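Local coordinates for protein argininosuccinate lyase (Chelativorans sp., PDB 6RXA) that acts as a C-N lyase (EDDS lyase) of the aspartase/fumarase superfamily, and probably also splits argininosuccinate into fumarate and L-arginine, at residues A[147-152]-A[349-354]; A[266-271]-A[357-362]. The protein carries 2 engineered substitutions. All coordinates share one frame; numbering follows the deposited sequence. Where two conformers were deposited one is given.

Interaction 1 of 2, residues A[147-152]-A[349-354]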
loop_
_atom_site.group_PDB
_atom_site.type_symbol
_atom_site.label_atom_id
_atom_site.label_comp_id
_atom_site.label_asym_id
_atom_site.label_seq_id
_atom_site.Cartn_x
_atom_site.Cartn_y
_atom_site.Cartn_z
ATOM N N ALA A 147 -36.320 -2.828 8.195
ATOM C CA ALA A 147 -37.612 -2.729 8.851
ATOM C C ALA A 147 -38.675 -3.593 8.192
ATOM O O ALA A 147 -39.656 -3.950 8.849
ATOM C CB ALA A 147 -38.049 -1.265 8.870
ATOM N N ASP A 148 -38.501 -3.944 6.924
ATOM C CA ASP A 148 -39.443 -4.799 6.213
ATOM C C ASP A 148 -39.081 -6.276 6.302
ATOM O O ASP A 148 -39.790 -7.108 5.726
ATOM C CB ASP A 148 -39.508 -4.400 4.736
ATOM C CG ASP A 148 -40.275 -3.118 4.507
ATOM O OD1 ASP A 148 -41.056 -2.713 5.394
ATOM O OD2 ASP A 148 -40.100 -2.528 3.424
ATOM N N HIS A 149 -38.003 -6.619 7.013
ATOM C CA HIS A 149 -37.476 -7.979 7.005
ATOM C C HIS A 149 -37.184 -8.516 8.397
ATOM O O HIS A 149 -36.290 -9.343 8.570
ATOM C CB HIS A 149 -36.275 -8.085 6.075
ATOM C CG HIS A 149 -36.670 -7.962 4.646
ATOM N ND1 HIS A 149 -37.262 -8.995 3.951
ATOM C CD2 HIS A 149 -36.650 -6.902 3.805
ATOM C CE1 HIS A 149 -37.559 -8.587 2.731
ATOM N NE2 HIS A 149 -37.193 -7.321 2.615
ATOM N N LEU A 150 -37.991 -8.127 9.384
ATOM C CA LEU A 150 -37.814 -8.629 10.737
ATOM C C LEU A 150 -38.166 -10.102 10.846
ATOM O O LEU A 150 -37.727 -10.766 11.796
ATOM C CB LEU A 150 -38.717 -7.847 11.692
ATOM C CG LEU A 150 -38.405 -6.355 11.828
ATOM C CD1 LEU A 150 -39.445 -5.656 12.701
ATOM C CD2 LEU A 150 -37.013 -6.142 12.387
ATOM N N ASP A 151 -38.987 -10.606 9.922
ATOM C CA ASP A 151 -39.429 -11.993 9.925
ATOM C C ASP A 151 -38.769 -12.819 8.827
ATOM O O ASP A 151 -39.178 -13.960 8.591
ATOM C CB ASP A 151 -40.949 -12.089 9.733
ATOM C CG ASP A 151 -41.731 -11.458 10.860
ATOM O OD1 ASP A 151 -41.240 -11.452 12.005
ATOM O OD2 ASP A 151 -42.851 -10.972 10.597
ATOM N N THR A 152 -37.797 -12.259 8.109
ATOM C CA THR A 152 -37.187 -12.953 6.973
ATOM C C THR A 152 -36.052 -13.832 7.495
ATOM O O THR A 152 -34.877 -13.472 7.471
ATOM C CB THR A 152 -36.711 -11.942 5.939
ATOM O OG1 THR A 152 -37.838 -11.178 5.488
ATOM C CG2 THR A 152 -36.088 -12.634 4.745
ATOM N N LEU A 349 -33.145 -5.082 -3.622
ATOM C CA LEU A 349 -32.788 -6.495 -3.572
ATOM C C LEU A 349 -34.016 -7.371 -3.343
ATOM O O LEU A 349 -34.908 -7.036 -2.559
ATOM C CB LEU A 349 -31.785 -6.739 -2.446
ATOM C CG LEU A 349 -31.105 -8.103 -2.419
ATOM C CD1 LEU A 349 -30.211 -8.298 -3.630
ATOM C CD2 LEU A 349 -30.291 -8.243 -1.140
ATOM N N HIS A 350 -34.052 -8.496 -4.041
ATOM C CA HIS A 350 -35.156 -9.445 -3.917
ATOM C C HIS A 350 -34.714 -10.685 -3.147
ATOM O O HIS A 350 -34.151 -11.614 -3.743
ATOM C CB HIS A 350 -35.653 -9.849 -5.314
ATOM C CG HIS A 350 -36.065 -8.691 -6.167
ATOM N ND1 HIS A 350 -37.323 -8.134 -6.096
ATOM C CD2 HIS A 350 -35.387 -7.979 -7.098
ATOM C CE1 HIS A 350 -37.402 -7.125 -6.946
ATOM N NE2 HIS A 350 -36.235 -7.001 -7.553
ATOM N N PRO A 351 -34.986 -10.780 -1.848
ATOM C CA PRO A 351 -34.660 -12.022 -1.134
ATOM C C PRO A 351 -35.612 -13.139 -1.533
ATOM O O PRO A 351 -36.796 -12.908 -1.781
ATOM C CB PRO A 351 -34.844 -11.641 0.336
ATOM C CG PRO A 351 -35.841 -10.521 0.322
ATOM C CD PRO A 351 -35.606 -9.765 -0.975
ATOM N N ASN A 352 -35.072 -14.358 -1.637
ATOM C CA ASN A 352 -35.886 -15.557 -1.863
ATOM C C ASN A 352 -36.224 -16.122 -0.491
ATOM O O ASN A 352 -35.483 -16.933 0.069
ATOM C CB ASN A 352 -35.137 -16.590 -2.691
ATOM C CG ASN A 352 -35.991 -17.821 -3.028
ATOM O OD1 ASN A 352 -36.955 -18.170 -2.331
ATOM N ND2 ASN A 352 -35.613 -18.498 -4.103
ATOM N N LYS A 353 -37.357 -15.682 0.066
ATOM C CA LYS A 353 -37.659 -15.988 1.462
ATOM C C LYS A 353 -37.806 -17.483 1.686
ATOM O O LYS A 353 -37.384 -18.002 2.729
ATOM C CB LYS A 353 -38.920 -15.255 1.910
ATOM C CG LYS A 353 -38.781 -13.743 1.876
ATOM C CD LYS A 353 -39.990 -13.081 2.512
ATOM C CE LYS A 353 -39.899 -11.570 2.441
ATOM N NZ LYS A 353 -41.078 -10.902 3.068
ATOM N N GLU A 354 -38.398 -18.196 0.722
ATOM C CA GLU A 354 -38.614 -19.628 0.908
ATOM C C GLU A 354 -37.291 -20.381 0.937
ATOM O O GLU A 354 -37.097 -21.272 1.776
ATOM C CB GLU A 354 -39.516 -20.182 -0.198
ATOM C CG GLU A 354 -40.993 -19.871 -0.046
ATOM C CD GLU A 354 -41.866 -20.768 -0.917
ATOM O OE1 GLU A 354 -41.431 -21.892 -1.247
ATOM O OE2 GLU A 354 -42.988 -20.347 -1.272
HETATM O O HOH W 1 -41.028 -8.153 3.486
HETATM O O HOH W 2 -40.507 -11.581 5.814
#
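H149 and T152, in the turn between helix 112-147 and strand 153-158, pack against P351 and K353 where strand 350-351 gives way to helix 353-362; the contact is van der Waals, with water bridges at its polar end. T152 OG1 lies 2.7 Å from H149 ND1, a hydrogen bond that fixes the rotation of the imidazole and helps pin the H149-T152 type I turn. H149 CE1 meets P351 CG obliquely at 3.5 Å, where the flat imidazole and small pyrrolidine can come close. K353 CG is anti to its carbonyl carbon (chi1 -63°), and the chain, extended beyond it, crosses the imidazole at about a right angle, putting CE at the ring edge, 3.8 Å from H149 CE1. Its ammonium group meets the 147-152 loop through two waters, one bonded to D148 O, the other to T152 OG1, so a long cationic side chain fits this exposed border. With alanine at H149, a gap is likely to open beside P351 CG and T152 OG1 to lose its imidazole partner. L168 of helix 168-193 touches H149, T152 and P351, M356 of helix 353-362 meets T152 and P351, and L150 packs on helix 451-500.

Interaction 2 of 2, residues A[266-271]-A[357-362]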
loop_
_atom_site.group_PDB
_atom_site.type_symbol
_atom_site.label_atom_id
_atom_site.label_comp_id
_atom_site.label_asym_id
_atom_site.label_seq_id
_atom_site.Cartn_x
_atom_site.Cartn_y
_atom_site.Cartn_z
ATOM N N GLU A 266 -25.814 -21.106 -7.060
ATOM C CA GLU A 266 -25.827 -22.184 -6.084
ATOM C C GLU A 266 -26.497 -21.798 -4.775
ATOM O O GLU A 266 -27.265 -22.605 -4.221
ATOM C CB GLU A 266 -24.381 -22.613 -5.830
ATOM C CG GLU A 266 -23.699 -23.255 -7.041
ATOM C CD GLU A 266 -23.176 -22.270 -8.068
ATOM O OE1 GLU A 266 -23.139 -21.052 -7.787
ATOM O OE2 GLU A 266 -22.791 -22.743 -9.158
ATOM N N TYR A 267 -26.225 -20.612 -4.234
ATOM C CA TYR A 267 -26.954 -20.197 -3.043
ATOM C C TYR A 267 -28.398 -19.867 -3.402
ATOM O O TYR A 267 -29.338 -20.373 -2.783
ATOM C CB TYR A 267 -26.369 -18.938 -2.423
ATOM C CG TYR A 267 -25.081 -18.982 -1.612
ATOM C CD1 TYR A 267 -23.916 -19.577 -2.100
ATOM C CD2 TYR A 267 -25.004 -18.321 -0.388
ATOM C CE1 TYR A 267 -22.736 -19.539 -1.383
ATOM C CE2 TYR A 267 -23.820 -18.285 0.334
ATOM C CZ TYR A 267 -22.691 -18.886 -0.175
ATOM O OH TYR A 267 -21.503 -18.823 0.512
ATOM N N GLN A 268 -28.573 -18.975 -4.386
ATOM C CA GLN A 268 -29.873 -18.512 -4.870
ATOM C C GLN A 268 -30.814 -18.114 -3.734
ATOM O O GLN A 268 -32.020 -18.378 -3.774
ATOM C CB GLN A 268 -30.515 -19.475 -5.872
ATOM C CG GLN A 268 -30.488 -20.929 -5.521
ATOM C CD GLN A 268 -31.103 -21.779 -6.620
ATOM O OE1 GLN A 268 -31.588 -21.259 -7.628
ATOM N NE2 GLN A 268 -31.083 -23.090 -6.433
ATOM N N VAL A 269 -30.280 -17.398 -2.745
ATOM C CA VAL A 269 -31.137 -16.868 -1.686
ATOM C C VAL A 269 -31.481 -15.396 -1.869
ATOM O O VAL A 269 -32.318 -14.874 -1.118
ATOM C CB VAL A 269 -30.577 -17.118 -0.272
ATOM C CG1 VAL A 269 -30.546 -18.621 0.015
ATOM C CG2 VAL A 269 -29.224 -16.475 -0.149
ATOM N N ALA A 270 -30.871 -14.712 -2.833
ATOM C CA ALA A 270 -31.299 -13.377 -3.194
ATOM C C ALA A 270 -31.048 -13.200 -4.682
ATOM O O ALA A 270 -30.245 -13.913 -5.290
ATOM C CB ALA A 270 -30.570 -12.276 -2.419
ATOM N N GLU A 271 -31.756 -12.239 -5.260
ATOM C CA GLU A 271 -31.588 -11.894 -6.664
ATOM C C GLU A 271 -31.504 -10.382 -6.794
ATOM O O GLU A 271 -32.314 -9.663 -6.198
ATOM C CB GLU A 271 -32.759 -12.428 -7.491
ATOM C CG GLU A 271 -32.531 -12.310 -8.994
ATOM C CD GLU A 271 -33.595 -13.013 -9.837
ATOM O OE1 GLU A 271 -33.637 -12.742 -11.052
ATOM O OE2 GLU A 271 -34.373 -13.835 -9.302
ATOM N N ARG A 357 -35.419 -19.723 4.236
ATOM C CA ARG A 357 -35.966 -20.544 5.314
ATOM C C ARG A 357 -35.572 -22.004 5.142
ATOM O O ARG A 357 -35.239 -22.687 6.124
ATOM C CB ARG A 357 -37.487 -20.406 5.335
ATOM C CG ARG A 357 -38.168 -21.096 6.507
ATOM C CD ARG A 357 -39.705 -20.955 6.384
ATOM N NE ARG A 357 -40.114 -19.699 5.739
ATOM C CZ ARG A 357 -40.691 -19.602 4.536
ATOM N NH1 ARG A 357 -41.009 -18.407 4.049
ATOM N NH2 ARG A 357 -40.964 -20.687 3.820
ATOM N N GLN A 358 -35.602 -22.510 3.906
ATOM C CA GLN A 358 -35.246 -23.906 3.670
ATOM C C GLN A 358 -33.833 -24.202 4.156
ATOM O O GLN A 358 -33.601 -25.176 4.879
ATOM C CB GLN A 358 -35.357 -24.237 2.182
ATOM C CG GLN A 358 -34.952 -25.653 1.840
ATOM C CD GLN A 358 -35.068 -25.962 0.360
ATOM O OE1 GLN A 358 -35.299 -25.072 -0.461
ATOM N NE2 GLN A 358 -34.908 -27.232 0.011
ATOM N N TYR A 359 -32.862 -23.388 3.745
ATOM C CA TYR A 359 -31.499 -23.601 4.209
ATOM C C TYR A 359 -31.435 -23.561 5.732
ATOM O O TYR A 359 -30.806 -24.418 6.360
ATOM C CB TYR A 359 -30.570 -22.543 3.635
ATOM C CG TYR A 359 -30.280 -22.664 2.162
ATOM C CD1 TYR A 359 -30.661 -23.776 1.427
ATOM C CD2 TYR A 359 -29.629 -21.651 1.501
ATOM C CE1 TYR A 359 -30.376 -23.867 0.064
ATOM C CE2 TYR A 359 -29.330 -21.743 0.161
ATOM C CZ TYR A 359 -29.704 -22.830 -0.557
ATOM O OH TYR A 359 -29.411 -22.896 -1.910
ATOM N N ALA A 360 -32.090 -22.567 6.345
ATOM C CA ALA A 360 -32.036 -22.445 7.801
ATOM C C ALA A 360 -32.577 -23.695 8.483
ATOM O O ALA A 360 -32.054 -24.125 9.520
ATOM C CB ALA A 360 -32.813 -21.211 8.263
ATOM N N ALA A 361 -33.628 -24.293 7.915
ATOM C CA ALA A 361 -34.256 -25.457 8.509
ATOM C C ALA A 361 -33.510 -26.749 8.207
ATOM O O ALA A 361 -33.579 -27.695 9.004
ATOM C CB ALA A 361 -35.682 -25.602 7.976
ATOM N N GLU A 362 -32.797 -26.817 7.086
ATOM C CA GLU A 362 -32.274 -28.085 6.591
ATOM C C GLU A 362 -30.772 -28.275 6.723
ATOM O O GLU A 362 -30.331 -29.423 6.798
ATOM C CB GLU A 362 -32.667 -28.287 5.120
ATOM C CG GLU A 362 -34.163 -28.373 4.930
ATOM C CD GLU A 362 -34.572 -28.720 3.512
ATOM O OE1 GLU A 362 -33.709 -28.713 2.613
ATOM O OE2 GLU A 362 -35.769 -29.011 3.307
#
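The backbones of 266-271 and 357-362 stay well apart, the nearest CA atoms being those of V269 and Y359 at 9.0 Å, so a large side chain must bridge them. Segment 357-362 is the last part of helix 353-362, while 266-271 is an irregular turn that becomes strand 270-271, with Q268 in the left-handed helical region. Y359 spans the gap. Its chi2 of -10° brings CA almost into the ring plane, and the phenol extends from the helix with its hydroxyl directed at the turn. There Y359 OH donates a 2.7 Å hydrogen bond to Y267 O, meeting the carbonyl at a C=O...O angle of 125° and 31° out of its plane. E266 O also lies near the ring edge, 3.2 Å from Y359 OH. A tyrosine suits this place because it is long enough to cross and supplies a donor for the backbone carbonyl of Y267.

This turn follows helix 236-262, one of the long helices of the aspartase/fumarase fold, and lies at a subunit interface: the E266 carboxylate is hydrogen-bonded to Y157 of the second subunit, and Y359 packs on E266 of that same subunit. Within this chain, the E266 side chain is about 10 Å from that of K286, which binds succinate in another structure of this protein, although that ligand is absent from this chain here.

V269 complements the phenol with an apolar contact, CG1 lying 3.4 Å from Y359 CE2; a branched, compact side chain fits obliquely beside the ring.

How the interactions relate
The centres of interaction 1 and interaction 2 are 12 Å apart, on the same side of the chain's centre, and both draw on helix 353-362: interaction 1 uses its start and interaction 2 its end. Along the chain the segments alternate, 147-152, 266-271, 349-354, 357-362, so the two contacts cross along the chain. They also meet directly in and beside the small antiparallel sheet of strands 270-271 and 350-351, where N352 N lies 2.8 Å from V269 O and E271 N lies 2.9 Å from H350 O, both probable hydrogen bonds. The short helix 353-362 and this sheet thus join the loops that follow the C-terminal ends of helices 112-147 and 236-262.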